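Local coordinates for protein citryl-CoA lyase (PDB 6HXP) that probably splits citryl-CoA into acetyl-CoA and oxaloacetate, binding coenzyme A with a fold of the citrate synthase family, at residues Gln11-His15 with Glu16-Arg20; Glu44-Glu48 with Arg49-Met53; Leu205-Gly208 with Phe209-Gly213. All coordinates share one frame; numbering follows the deposited sequence. Where two conformers were deposited one is given.

Contact 1: residues Gln11-His15 with Glu16-Arg20; sequences QHIGH and ETYIR
Ile13 lays its CD1 methyl over one face of the Tyr18 ring, 4.0 Å from the ring centroid, in a CH-pi contact where the two side chains cross at about a right angle. With CG1 anti to the carbonyl carbon (chi1 -68°), the isoleucine sends this longer branch over the ring. The next pair, on the sheet face of His12 and Thr17, is polar: His12 NE2 donates weakly to Thr17 OG1 at 2.8 Å, the angle at hydrogen being only 118°.

The two strands form a beta hairpin. Gln11 and Tyr18 are a hydrogen-bonded pair, with Tyr18 N 2.8 Å from Gln11 O, and Ile13 N donates to Glu16 O at 3.0 Å. A type I' turn from Ile13 to Glu16 joins the strands, and its positive phi values suit Gly14 well, while His15 takes one despite its side chain.

Outside the hairpin, Pro249 of the third subunit packs on Ile13 and Tyr18, and the His15 ring stacks on Tyr141 of the second subunit. Within its own chain, Glu16 OE2 forms a salt bridge with Arg23. With His12 ND1 hydrogen-bonded to Glu238 of the third subunit and NE2 held more weakly by Thr17 OG1, the ring's rotation is probably set mainly from across the subunit interface.

Contact 2: residues Glu44-Glu48 with Arg49-Met53; sequences ELPTE and RESRM
Between Thr47 and Glu50 the backbone leaves an extended loop and enters helix 48-60, with the two CA atoms 5.1 Å apart. The pair forms a capping box. Thr47 is the N-cap, and its OG1 accepts from Glu50 N at 3.1 Å; in return Glu50 OE1 accepts from Thr47 N at 2.8 Å, both bonds having an angle of 166° at hydrogen. Threonine suits the place because its hydroxyl, at chi1 66°, lies between the backbone N and the carbonyl carbon and can meet an N-H of the first turn. The glutamate suits its own because its chain, extended beyond CG, runs back to the loop, where OE1 is approached from above the carboxylate plane. Its negative charge near the helix N-terminus would probably be favourable.

One turn along, Ser51 doubles the helical bond to Thr47 O: its N lies 2.9 Å away and its OG 2.8 Å, approaching from opposite faces of the carbonyl plane. Ser51 OG also bonds to Gln35 NE2 of helix 33-42 and packs against the Pro46 ring, with CG at 3.3 Å. Arg49 is turned away to the carbonyl of Leu159. Glu50 OE1 has a second bond as well, from a water that donates to it at 2.7 Å and to Leu45 O at 2.8 Å.

Contact 3: residues Leu205-Gly208 with Phe209-Gly213; sequences LGKG and FFIIG
Leu205 and Phe209 cross at about a right angle, one turn apart at the start of helix 206-228. The leucine's CD2 methyl comes within 3.7 Å of Phe209 CZ at the far end of the ring. Leu205 reaches it with CG anti to the backbone N (chi1 -169°), whereas the phenylalanine swings its ring back toward the start of the helix, with CG beside its own N (chi1 -55°). A long flat side chain suits this place, since the ring also meets Leu41 of helix 33-42, Met54 and Met57 of helix 48-60, and Phe201, edge-to-face. Replacing Phe209 by an alanine would probably open a gap between helices 33-42 and 48-60 and Phe201, and leave the Leu205 methyl without its ring.

Farther along, Ile211 and Ile212 lean back over the preceding turn: Ile211 CG1 lies 3.3 Å from Lys207 O, and Ile212 CG1 3.2 Å from Gly208 O. The same two carbonyls accept from Ile211 N at 2.9 Å and Ile212 N at 3.0 Å. Glycine suits position 208, where a CB would clash with Leu205 O. Lys207 points elsewhere, its buried NZ bonding to Phe95 O and to Ser83 and Asn85 of the second subunit, whose Val219 packs on Leu205 and Ile212. These residues make up the opening turns of a buried helix in the largely alpha-helical citrate synthase fold.

In the fold
Contact 3 belongs to the core, its centre about 5 Å from that of the chain, whereas contacts 1 and 2 lie at the surface, at about 30 and 20 Å. The chemistry follows: residues 205-213 rely mainly on apolar packing, residues 44-53 on polar capping of a helix end, and residues 11-20 combine strand-to-strand hydrogen bonds with aromatic contacts within the hairpin and across to another subunit. Helices 33-42 and 48-60 link contacts 2 and 3: helix 48-60 begins in contact 2 and packs further along against Phe209, while helix 33-42 touches all three contacts. Subunit neighbours differ too, since contacts 1 and 2 both meet the third subunit and contacts 1 and 3 the second.

Contact 1: residues Gln11-His15 with Glu16-Arg20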
loop_
_atom_site.group_PDB
_atom_site.type_symbol
_atom_site.label_atom_id
_atom_site.label_comp_id
_atom_site.label_asym_id
_atom_site.label_seq_id
_atom_site.Cartn_x
_atom_site.Cartn_y
_atom_site.Cartn_z
ATOM N N GLN A 11 -14.411 22.144 0.570
ATOM C CA GLN A 11 -15.605 22.072 1.384
ATOM C C GLN A 11 -16.794 21.921 0.508
ATOM O O GLN A 11 -16.710 22.187 -0.694
ATOM C CB GLN A 11 -15.773 23.202 2.384
ATOM C CG GLN A 11 -16.044 24.526 1.819
ATOM C CD GLN A 11 -16.559 25.525 2.886
ATOM O OE1 GLN A 11 -17.051 25.219 4.012
ATOM N NE2 GLN A 11 -16.327 26.732 2.597
ATOM N N HIS A 12 -17.897 21.481 1.089
ATOM C CA HIS A 12 -19.153 21.343 0.371
ATOM C C HIS A 12 -20.137 22.379 0.888
ATOM O O HIS A 12 -20.254 22.558 2.095
ATOM C CB HIS A 12 -19.701 19.923 0.497
ATOM C CG HIS A 12 -18.863 18.946 -0.257
ATOM N ND1 HIS A 12 -17.719 18.416 0.299
ATOM C CD2 HIS A 12 -18.958 18.543 -1.546
ATOM C CE1 HIS A 12 -17.151 17.694 -0.666
ATOM N NE2 HIS A 12 -17.870 17.735 -1.793
ATOM N N ILE A 13 -20.771 23.095 -0.026
ATOM C CA ILE A 13 -21.814 24.082 0.306
ATOM C C ILE A 13 -23.022 23.633 -0.507
ATOM O O ILE A 13 -22.943 23.629 -1.731
ATOM C CB ILE A 13 -21.318 25.482 -0.051
ATOM C CG1 ILE A 13 -20.157 25.905 0.875
ATOM C CG2 ILE A 13 -22.460 26.506 0.107
ATOM C CD1 ILE A 13 -19.285 26.820 0.195
ATOM N N GLY A 14 -24.069 23.165 0.171
ATOM C CA GLY A 14 -25.299 22.695 -0.476
ATOM C C GLY A 14 -25.080 21.497 -1.390
ATOM O O GLY A 14 -25.621 21.457 -2.504
ATOM N N HIS A 15 -24.254 20.539 -0.923
ATOM C CA HIS A 15 -23.792 19.328 -1.619
ATOM C C HIS A 15 -22.813 19.621 -2.792
ATOM O O HIS A 15 -22.232 18.682 -3.318
ATOM C CB HIS A 15 -24.941 18.409 -2.081
ATOM C CG HIS A 15 -25.634 17.733 -0.938
ATOM N ND1 HIS A 15 -26.691 18.336 -0.276
ATOM C CD2 HIS A 15 -25.365 16.543 -0.350
ATOM C CE1 HIS A 15 -27.032 17.501 0.695
ATOM N NE2 HIS A 15 -26.270 16.400 0.682
ATOM N N GLU A 16 -22.564 20.894 -3.141
ATOM C CA GLU A 16 -21.630 21.224 -4.223
ATOM C C GLU A 16 -20.199 21.332 -3.689
ATOM O O GLU A 16 -19.994 21.943 -2.646
ATOM C CB GLU A 16 -22.013 22.532 -4.917
ATOM C CG GLU A 16 -23.297 22.406 -5.707
ATOM C CD GLU A 16 -23.552 23.540 -6.673
ATOM O OE1 GLU A 16 -23.086 24.673 -6.403
ATOM O OE2 GLU A 16 -24.240 23.300 -7.692
ATOM N N THR A 17 -19.232 20.822 -4.442
ATOM C CA THR A 17 -17.853 20.824 -4.059
ATOM C C THR A 17 -17.214 22.158 -4.427
ATOM O O THR A 17 -17.362 22.641 -5.542
ATOM C CB THR A 17 -17.110 19.692 -4.770
ATOM O OG1 THR A 17 -17.771 18.423 -4.535
ATOM C CG2 THR A 17 -15.662 19.599 -4.364
ATOM N N TYR A 18 -16.478 22.730 -3.470
ATOM C CA TYR A 18 -15.667 23.922 -3.671
ATOM C C TYR A 18 -14.228 23.545 -3.412
ATOM O O TYR A 18 -13.921 22.970 -2.349
ATOM C CB TYR A 18 -16.091 25.045 -2.717
ATOM C CG TYR A 18 -17.348 25.729 -3.194
ATOM C CD1 TYR A 18 -18.566 25.060 -3.203
ATOM C CD2 TYR A 18 -17.298 26.991 -3.772
ATOM C CE1 TYR A 18 -19.722 25.669 -3.701
ATOM C CE2 TYR A 18 -18.439 27.594 -4.276
ATOM C CZ TYR A 18 -19.630 26.916 -4.278
ATOM O OH TYR A 18 -20.712 27.566 -4.840
ATOM N N ILE A 19 -13.356 23.797 -4.374
ATOM C CA ILE A 19 -11.931 23.516 -4.309
ATOM C C ILE A 19 -11.217 24.843 -4.055
ATOM O O ILE A 19 -11.234 25.690 -4.951
ATOM C CB ILE A 19 -11.414 22.904 -5.637
ATOM C CG1 ILE A 19 -12.176 21.629 -6.024
ATOM C CG2 ILE A 19 -9.896 22.648 -5.558
ATOM C CD1 ILE A 19 -12.034 20.481 -5.161
ATOM N N ARG A 20 -10.559 24.991 -2.924
ATOM C CA ARG A 20 -9.843 26.244 -2.578
ATOM C C ARG A 20 -10.767 27.440 -2.838
ATOM O O ARG A 20 -10.333 28.498 -3.316
ATOM C CB ARG A 20 -8.560 26.353 -3.362
ATOM C CG ARG A 20 -7.593 25.207 -3.124
ATOM C CD ARG A 20 -7.030 25.156 -1.699
ATOM N NE ARG A 20 -5.897 24.226 -1.645
ATOM C CZ ARG A 20 -5.212 23.925 -0.541
ATOM N NH1 ARG A 20 -5.572 24.455 0.648
ATOM N NH2 ARG A 20 -4.180 23.088 -0.603
#

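Contact 2: residues Glu44-Glu48 with Arg49-Met53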
loop_
_atom_site.group_PDB
_atom_site.type_symbol
_atom_site.label_atom_id
_atom_site.label_comp_id
_atom_site.label_asym_id
_atom_site.label_seq_id
_atom_site.Cartn_x
_atom_site.Cartn_y
_atom_site.Cartn_z
ATOM N N GLU A 44 -4.231 28.890 -4.993
ATOM C CA GLU A 44 -4.620 30.012 -5.855
ATOM C C GLU A 44 -4.451 29.636 -7.303
ATOM O O GLU A 44 -3.724 28.688 -7.632
ATOM C CB GLU A 44 -3.769 31.245 -5.550
ATOM C CG GLU A 44 -3.822 31.711 -4.095
ATOM C CD GLU A 44 -5.192 32.170 -3.607
ATOM O OE1 GLU A 44 -6.053 32.507 -4.445
ATOM O OE2 GLU A 44 -5.386 32.240 -2.376
ATOM N N LEU A 45 -5.108 30.371 -8.192
ATOM C CA LEU A 45 -5.033 30.089 -9.613
ATOM C C LEU A 45 -3.631 30.386 -10.124
ATOM O O LEU A 45 -2.939 31.318 -9.689
ATOM C CB LEU A 45 -6.027 30.996 -10.379
ATOM C CG LEU A 45 -7.508 30.712 -10.114
ATOM C CD1 LEU A 45 -8.358 31.868 -10.693
ATOM C CD2 LEU A 45 -7.938 29.391 -10.701
ATOM N N PRO A 46 -3.204 29.596 -11.126
ATOM C CA PRO A 46 -1.904 29.871 -11.728
ATOM C C PRO A 46 -1.955 31.017 -12.727
ATOM O O PRO A 46 -2.985 31.252 -13.361
ATOM C CB PRO A 46 -1.624 28.587 -12.522
ATOM C CG PRO A 46 -2.953 28.055 -12.894
ATOM C CD PRO A 46 -3.879 28.449 -11.744
ATOM N N THR A 47 -0.817 31.651 -12.956
ATOM C CA THR A 47 -0.656 32.605 -14.033
ATOM C C THR A 47 -0.554 31.809 -15.367
ATOM O O THR A 47 -0.463 30.582 -15.363
ATOM C CB THR A 47 0.609 33.428 -13.861
ATOM O OG1 THR A 47 1.751 32.576 -14.003
ATOM C CG2 THR A 47 0.684 34.160 -12.539
ATOM N N GLU A 48 -0.536 32.513 -16.503
ATOM C CA GLU A 48 -0.399 31.814 -17.773
ATOM C C GLU A 48 0.950 31.101 -17.862
ATOM O O GLU A 48 1.022 29.966 -18.322
ATOM C CB GLU A 48 -0.507 32.784 -18.948
ATOM C CG GLU A 48 -1.892 33.383 -19.100
ATOM C CD GLU A 48 -2.080 34.249 -20.327
ATOM O OE1 GLU A 48 -1.142 34.353 -21.152
ATOM O OE2 GLU A 48 -3.191 34.802 -20.471
ATOM N N ARG A 49 2.027 31.748 -17.371
ATOM C CA ARG A 49 3.346 31.117 -17.425
ATOM C C ARG A 49 3.437 29.922 -16.485
ATOM O O ARG A 49 3.986 28.886 -16.857
ATOM C CB ARG A 49 4.417 32.126 -17.090
ATOM C CG ARG A 49 4.604 33.150 -18.214
ATOM C CD ARG A 49 5.487 34.324 -17.806
ATOM N NE ARG A 49 5.727 35.315 -18.880
ATOM C CZ ARG A 49 4.895 36.305 -19.200
ATOM N NH1 ARG A 49 3.739 36.446 -18.557
ATOM N NH2 ARG A 49 5.209 37.162 -20.173
ATOM N N GLU A 50 2.869 30.027 -15.288
ATOM C CA GLU A 50 2.842 28.890 -14.361
ATOM C C GLU A 50 2.067 27.733 -14.952
ATOM O O GLU A 50 2.431 26.567 -14.774
ATOM C CB GLU A 50 2.191 29.311 -13.034
ATOM C CG GLU A 50 3.053 30.242 -12.195
ATOM C CD GLU A 50 2.332 30.941 -11.054
ATOM O OE1 GLU A 50 1.090 30.929 -11.025
ATOM O OE2 GLU A 50 2.998 31.613 -10.243
ATOM N N SER A 51 0.962 28.039 -15.616
ATOM C CA SER A 51 0.102 27.001 -16.209
ATOM C C SER A 51 0.909 26.213 -17.234
ATOM O O SER A 51 0.911 24.985 -17.201
ATOM C CB SER A 51 -1.096 27.623 -16.918
ATOM O OG SER A 51 -1.971 28.298 -16.016
ATOM N N ARG A 52 1.592 26.895 -18.137
ATOM C CA ARG A 52 2.395 26.215 -19.157
ATOM C C ARG A 52 3.526 25.413 -18.542
ATOM O O ARG A 52 3.836 24.297 -18.992
ATOM C CB ARG A 52 2.951 27.264 -20.124
ATOM C CG ARG A 52 1.824 27.801 -20.980
ATOM C CD ARG A 52 2.205 28.903 -21.940
ATOM N NE ARG A 52 1.015 29.384 -22.648
ATOM C CZ ARG A 52 1.013 29.906 -23.871
ATOM N NH1 ARG A 52 2.147 30.026 -24.550
ATOM N NH2 ARG A 52 -0.123 30.318 -24.420
ATOM N N MET A 53 4.190 25.943 -17.514
ATOM C CA MET A 53 5.283 25.203 -16.902
ATOM C C MET A 53 4.772 23.983 -16.177
ATOM O O MET A 53 5.449 22.958 -16.137
ATOM C CB MET A 53 6.122 26.088 -15.975
ATOM C CG MET A 53 6.928 27.119 -16.694
ATOM S SD MET A 53 8.005 26.496 -17.981
ATOM C CE MET A 53 8.967 25.403 -17.112
HETATM O O HOH W 1 -0.270 31.883 -8.955
#

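Contact 3: residues Leu205-Gly208 with Phe209-Gly213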
loop_
_atom_site.group_PDB
_atom_site.type_symbol
_atom_site.label_atom_id
_atom_site.label_comp_id
_atom_site.label_asym_id
_atom_site.label_seq_id
_atom_site.Cartn_x
_atom_site.Cartn_y
_atom_site.Cartn_z
ATOM N N LEU A 205 6.644 19.455 -0.749
ATOM C CA LEU A 205 5.694 18.989 -1.753
ATOM C C LEU A 205 6.402 18.336 -2.977
ATOM O O LEU A 205 5.761 17.808 -3.883
ATOM C CB LEU A 205 4.873 20.196 -2.219
ATOM C CG LEU A 205 3.694 19.933 -3.051
ATOM C CD1 LEU A 205 2.642 18.933 -2.384
ATOM C CD2 LEU A 205 2.946 21.267 -3.290
ATOM N N GLY A 206 7.737 18.312 -3.001
ATOM C CA GLY A 206 8.478 17.870 -4.173
ATOM C C GLY A 206 8.074 16.546 -4.768
ATOM O O GLY A 206 7.921 16.430 -5.986
ATOM N N LYS A 207 7.892 15.531 -3.920
ATOM C CA LYS A 207 7.520 14.229 -4.437
ATOM C C LYS A 207 6.112 14.271 -5.013
ATOM O O LYS A 207 5.765 13.476 -5.881
ATOM C CB LYS A 207 7.622 13.210 -3.267
ATOM C CG LYS A 207 8.064 11.876 -3.581
ATOM C CD LYS A 207 8.136 11.074 -2.252
ATOM C CE LYS A 207 9.488 10.919 -1.666
ATOM N NZ LYS A 207 9.457 9.731 -0.812
ATOM N N GLY A 208 5.254 15.195 -4.544
ATOM C CA GLY A 208 3.895 15.291 -5.065
ATOM C C GLY A 208 3.821 15.489 -6.543
ATOM O O GLY A 208 2.952 14.924 -7.213
ATOM N N PHE A 209 4.729 16.319 -7.089
ATOM C CA PHE A 209 4.723 16.561 -8.526
ATOM C C PHE A 209 5.046 15.295 -9.298
ATOM O O PHE A 209 4.420 15.007 -10.352
ATOM C CB PHE A 209 5.666 17.709 -8.913
ATOM C CG PHE A 209 5.342 18.974 -8.146
ATOM C CD1 PHE A 209 4.143 19.644 -8.350
ATOM C CD2 PHE A 209 6.194 19.431 -7.142
ATOM C CE1 PHE A 209 3.838 20.789 -7.596
ATOM C CE2 PHE A 209 5.877 20.548 -6.400
ATOM C CZ PHE A 209 4.690 21.184 -6.606
ATOM N N PHE A 210 6.006 14.542 -8.798
ATOM C CA PHE A 210 6.402 13.266 -9.390
ATOM C C PHE A 210 5.305 12.248 -9.329
ATOM O O PHE A 210 4.955 11.639 -10.345
ATOM C CB PHE A 210 7.664 12.744 -8.722
ATOM C CG PHE A 210 8.247 11.518 -9.359
ATOM C CD1 PHE A 210 8.615 11.522 -10.695
ATOM C CD2 PHE A 210 8.500 10.384 -8.620
ATOM C CE1 PHE A 210 9.207 10.402 -11.277
ATOM C CE2 PHE A 210 9.080 9.262 -9.215
ATOM C CZ PHE A 210 9.376 9.255 -10.538
ATOM N N ILE A 211 4.633 12.165 -8.189
ATOM C CA ILE A 211 3.536 11.215 -8.078
ATOM C C ILE A 211 2.428 11.532 -9.037
ATOM O O ILE A 211 1.901 10.664 -9.738
ATOM C CB ILE A 211 3.013 11.222 -6.626
ATOM C CG1 ILE A 211 4.065 10.654 -5.645
ATOM C CG2 ILE A 211 1.693 10.399 -6.530
ATOM C CD1 ILE A 211 3.857 11.048 -4.266
ATOM N N ILE A 212 1.992 12.798 -9.070
ATOM C CA ILE A 212 0.884 13.183 -9.929
ATOM C C ILE A 212 1.225 12.920 -11.406
ATOM O O ILE A 212 0.370 12.426 -12.133
ATOM C CB ILE A 212 0.547 14.665 -9.705
ATOM C CG1 ILE A 212 -0.070 14.846 -8.343
ATOM C CG2 ILE A 212 -0.392 15.208 -10.819
ATOM C CD1 ILE A 212 -0.105 16.316 -7.846
ATOM N N GLY A 213 2.433 13.249 -11.787
ATOM C CA GLY A 213 2.877 13.082 -13.168
ATOM C C GLY A 213 3.008 11.646 -13.568
ATOM O O GLY A 213 2.698 11.314 -14.713
#